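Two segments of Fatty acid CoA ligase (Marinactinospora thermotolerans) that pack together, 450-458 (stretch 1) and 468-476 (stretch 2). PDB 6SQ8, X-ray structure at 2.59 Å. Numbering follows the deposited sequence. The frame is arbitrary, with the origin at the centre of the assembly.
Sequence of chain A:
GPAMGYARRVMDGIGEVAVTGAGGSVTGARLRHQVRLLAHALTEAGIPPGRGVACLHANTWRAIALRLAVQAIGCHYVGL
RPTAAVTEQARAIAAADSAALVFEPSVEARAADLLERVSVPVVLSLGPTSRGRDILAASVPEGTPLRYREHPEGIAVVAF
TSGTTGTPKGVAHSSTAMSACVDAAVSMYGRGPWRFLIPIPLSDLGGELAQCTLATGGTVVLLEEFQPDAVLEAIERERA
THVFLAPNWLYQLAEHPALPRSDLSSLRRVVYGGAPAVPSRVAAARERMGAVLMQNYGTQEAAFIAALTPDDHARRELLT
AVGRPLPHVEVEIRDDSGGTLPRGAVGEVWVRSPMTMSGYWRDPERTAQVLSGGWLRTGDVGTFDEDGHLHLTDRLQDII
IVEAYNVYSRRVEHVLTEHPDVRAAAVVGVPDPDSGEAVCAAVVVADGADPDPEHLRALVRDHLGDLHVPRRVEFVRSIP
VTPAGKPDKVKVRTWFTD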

# COMPACT_ATOMS: atom_id res chain seq x y z
N ASP A 450 -29.46 -11.96 9.24
CA ASP A 450 -29.39 -12.37 10.62
C ASP A 450 -29.02 -13.84 10.70
O ASP A 450 -29.80 -14.65 11.18
CB ASP A 450 -30.72 -12.08 11.33
CG ASP A 450 -30.66 -12.16 12.85
OD1 ASP A 450 -29.55 -12.03 13.40
OD2 ASP A 450 -31.72 -12.37 13.45
N PRO A 451 -27.82 -14.25 10.22
CA PRO A 451 -27.45 -15.65 10.17
C PRO A 451 -27.24 -16.23 11.57
O PRO A 451 -27.02 -15.50 12.53
CB PRO A 451 -26.13 -15.64 9.39
CG PRO A 451 -25.54 -14.30 9.74
CD PRO A 451 -26.74 -13.38 9.75
N ASP A 452 -27.31 -17.55 11.64
CA ASP A 452 -27.20 -18.28 12.87
C ASP A 452 -25.71 -18.52 13.14
O ASP A 452 -25.05 -19.22 12.38
CB ASP A 452 -27.99 -19.59 12.76
CG ASP A 452 -28.05 -20.42 14.04
OD1 ASP A 452 -27.36 -20.08 15.01
OD2 ASP A 452 -28.81 -21.40 14.06
N PRO A 453 -25.17 -18.01 14.27
CA PRO A 453 -23.78 -18.27 14.63
C PRO A 453 -23.42 -19.76 14.47
O PRO A 453 -22.30 -20.09 14.10
CB PRO A 453 -23.73 -17.87 16.11
CG PRO A 453 -24.76 -16.79 16.24
CD PRO A 453 -25.85 -17.17 15.26
N GLU A 454 -24.38 -20.63 14.78
CA GLU A 454 -24.16 -22.04 14.78
C GLU A 454 -23.99 -22.56 13.34
O GLU A 454 -23.28 -23.54 13.15
CB GLU A 454 -25.29 -22.77 15.51
CG GLU A 454 -24.80 -24.04 16.21
CD GLU A 454 -23.64 -23.79 17.17
OE1 GLU A 454 -23.75 -22.84 17.99
OE2 GLU A 454 -22.62 -24.52 17.07
N HIS A 455 -24.67 -21.94 12.36
CA HIS A 455 -24.48 -22.32 10.95
C HIS A 455 -23.04 -22.02 10.53
O HIS A 455 -22.41 -22.81 9.83
CB HIS A 455 -25.46 -21.59 10.02
CG HIS A 455 -26.88 -22.05 10.09
ND1 HIS A 455 -27.30 -23.17 10.79
CD2 HIS A 455 -27.99 -21.53 9.52
CE1 HIS A 455 -28.59 -23.32 10.64
NE2 HIS A 455 -29.04 -22.32 9.89
N LEU A 456 -22.53 -20.88 10.99
CA LEU A 456 -21.18 -20.44 10.69
C LEU A 456 -20.17 -21.38 11.35
O LEU A 456 -19.21 -21.82 10.71
CB LEU A 456 -21.01 -18.99 11.16
CG LEU A 456 -21.98 -17.97 10.58
CD1 LEU A 456 -21.62 -16.58 11.03
CD2 LEU A 456 -22.03 -18.01 9.07
N ARG A 457 -20.37 -21.72 12.63
CA ARG A 457 -19.51 -22.66 13.30
C ARG A 457 -19.51 -23.97 12.51
O ARG A 457 -18.47 -24.57 12.31
CB ARG A 457 -19.94 -22.86 14.75
CG ARG A 457 -19.56 -21.69 15.65
CD ARG A 457 -19.80 -21.95 17.13
NE ARG A 457 -20.97 -21.23 17.63
CZ ARG A 457 -20.95 -20.11 18.37
NH1 ARG A 457 -19.81 -19.64 18.87
NH2 ARG A 457 -22.07 -19.45 18.60
N ALA A 458 -20.68 -24.39 12.05
CA ALA A 458 -20.88 -25.69 11.40
C ALA A 458 -20.18 -25.72 10.04
O ALA A 458 -19.65 -26.76 9.61
CB ALA A 458 -22.35 -25.96 11.25
N HIS A 468 -10.45 -25.53 14.14
CA HIS A 468 -10.63 -24.22 13.50
C HIS A 468 -11.92 -23.52 13.90
O HIS A 468 -12.08 -22.35 13.61
CB HIS A 468 -10.59 -24.37 11.97
CG HIS A 468 -9.26 -24.82 11.49
ND1 HIS A 468 -8.87 -26.15 11.57
CD2 HIS A 468 -8.23 -24.14 10.94
CE1 HIS A 468 -7.66 -26.27 11.07
NE2 HIS A 468 -7.25 -25.05 10.69
N VAL A 469 -12.85 -24.24 14.52
CA VAL A 469 -14.17 -23.72 14.81
C VAL A 469 -14.06 -22.64 15.88
O VAL A 469 -13.50 -22.86 16.95
CB VAL A 469 -15.18 -24.81 15.22
CG1 VAL A 469 -16.53 -24.20 15.54
CG2 VAL A 469 -15.34 -25.88 14.15
N PRO A 470 -14.60 -21.43 15.61
CA PRO A 470 -14.64 -20.38 16.62
C PRO A 470 -15.61 -20.72 17.75
O PRO A 470 -16.75 -21.03 17.48
CB PRO A 470 -15.11 -19.10 15.90
CG PRO A 470 -15.38 -19.51 14.47
CD PRO A 470 -15.17 -21.00 14.33
N ARG A 471 -15.14 -20.61 19.00
CA ARG A 471 -15.96 -20.77 20.17
C ARG A 471 -16.92 -19.59 20.30
O ARG A 471 -18.09 -19.77 20.52
CB ARG A 471 -15.09 -20.91 21.43
CG ARG A 471 -15.88 -21.01 22.73
CD ARG A 471 -15.15 -21.84 23.77
NE ARG A 471 -14.60 -21.03 24.84
CZ ARG A 471 -13.71 -21.47 25.70
NH1 ARG A 471 -12.83 -22.40 25.34
NH2 ARG A 471 -13.70 -20.99 26.93
N ARG A 472 -16.39 -18.38 20.17
CA ARG A 472 -17.17 -17.14 20.29
C ARG A 472 -17.31 -16.51 18.90
O ARG A 472 -16.35 -16.44 18.14
CB ARG A 472 -16.52 -16.17 21.29
CG ARG A 472 -16.30 -16.75 22.69
CD ARG A 472 -16.61 -15.84 23.87
NE ARG A 472 -17.63 -14.83 23.57
CZ ARG A 472 -17.45 -13.50 23.66
NH1 ARG A 472 -16.56 -13.02 24.51
NH2 ARG A 472 -18.16 -12.68 22.89
N VAL A 473 -18.54 -16.10 18.57
CA VAL A 473 -18.87 -15.39 17.36
C VAL A 473 -19.61 -14.11 17.75
O VAL A 473 -20.67 -14.19 18.34
CB VAL A 473 -19.71 -16.26 16.42
CG1 VAL A 473 -20.18 -15.48 15.19
CG2 VAL A 473 -18.96 -17.50 15.98
N GLU A 474 -19.05 -12.95 17.39
CA GLU A 474 -19.62 -11.65 17.69
C GLU A 474 -19.96 -10.94 16.39
O GLU A 474 -19.10 -10.80 15.53
CB GLU A 474 -18.58 -10.84 18.45
CG GLU A 474 -18.66 -11.05 19.94
CD GLU A 474 -19.70 -10.11 20.50
OE1 GLU A 474 -19.65 -8.89 20.14
OE2 GLU A 474 -20.58 -10.59 21.24
N PHE A 475 -21.19 -10.43 16.28
CA PHE A 475 -21.59 -9.66 15.12
C PHE A 475 -21.32 -8.18 15.38
O PHE A 475 -21.71 -7.65 16.39
CB PHE A 475 -23.06 -9.93 14.76
CG PHE A 475 -23.37 -11.36 14.37
CD1 PHE A 475 -22.67 -11.97 13.35
CD2 PHE A 475 -24.33 -12.10 15.04
CE1 PHE A 475 -22.95 -13.28 12.98
CE2 PHE A 475 -24.59 -13.41 14.68
CZ PHE A 475 -23.91 -14.00 13.65
N VAL A 476 -20.64 -7.52 14.44
CA VAL A 476 -20.13 -6.17 14.59
C VAL A 476 -20.44 -5.38 13.32
O VAL A 476 -20.65 -5.98 12.26
CB VAL A 476 -18.61 -6.21 14.88
CG1 VAL A 476 -18.30 -6.90 16.20
CG2 VAL A 476 -17.84 -6.88 13.76

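Stretch 1 enters through a short loop and becomes a helix at Pro453. Stretch 2 leaves a loop and continues as a strand that includes Val473 and Glu474. The helix and strand axes come within 9.4 Å and their directions differ by 128°, so the two elements cross obliquely, nearer antiparallel than parallel. The CA atoms of Arg457 and Val469 lie 5.6 Å apart, and those of Pro453 and Val473 lie 6.3 Å apart. No hydrogen bond joins the stretches. The contact is mainly apolar and buries 422 Å² in all.

Asp452 sets the start of the helix. Its chi1 is t and its CB points away from stretch 2. In this conformation Asp452 OD1 accepts from Glu454 N at 3.0 Å, capping an amide of the first turn. Pro453 suits the position after the cap, because a first-turn residue needs no amide hydrogen for the helix.

The strand alternates its side chains. Val473 and Phe475 point toward the helix, while Arg472 and Glu474 point away. The latter two form a salt bridge of their own, Arg472 NH2 to Glu474 OE2 at 3.6 Å.

Phe475, with chi1 m, places its ring among three apolar side chains. Pro453 CG lies 3.7 Å from Phe475 CE2. Leu456, in the m,t rotamer, brings CD1 to 4.1 Å from Phe475 CE1, at the ring edge. Pro451 CG lies 4.2 Å from Phe475 CZ. The backbone also takes part: Pro451 O approaches Phe475 CZ at 3.6 Å. Beside this cluster, Pro453 CB meets Val473 CB at 4.3 Å.

Arg457 has the largest covered area in the contact. Its CB points sideways, yet the side chain reaches stretch 2. Chi1 is m and chi2 is t, which extends the first part of the chain; chi3 lies between wells at -106°. The aliphatic part packs on the loop before the strand, with Arg457 CB 3.7 Å from Val469 CG1. Val469 has chi1 t. Further out, Arg457 CD lies 3.2 Å from Pro470 O. Val473 CG2 covers one face of the guanidinium, 3.7 Å from Arg457 NH1. Pro470 O and Arg472 N lie at its edge, near its plane. On its own stretch, Arg457 NE donates to Glu454 OE1 at 3.2 Å, a hydrogen bond within a salt bridge. Glu454 CB points away from stretch 2, but chi2 is p and the carboxylate comes back to meet the arginine. Acid and base are three residues apart, close to one helical turn.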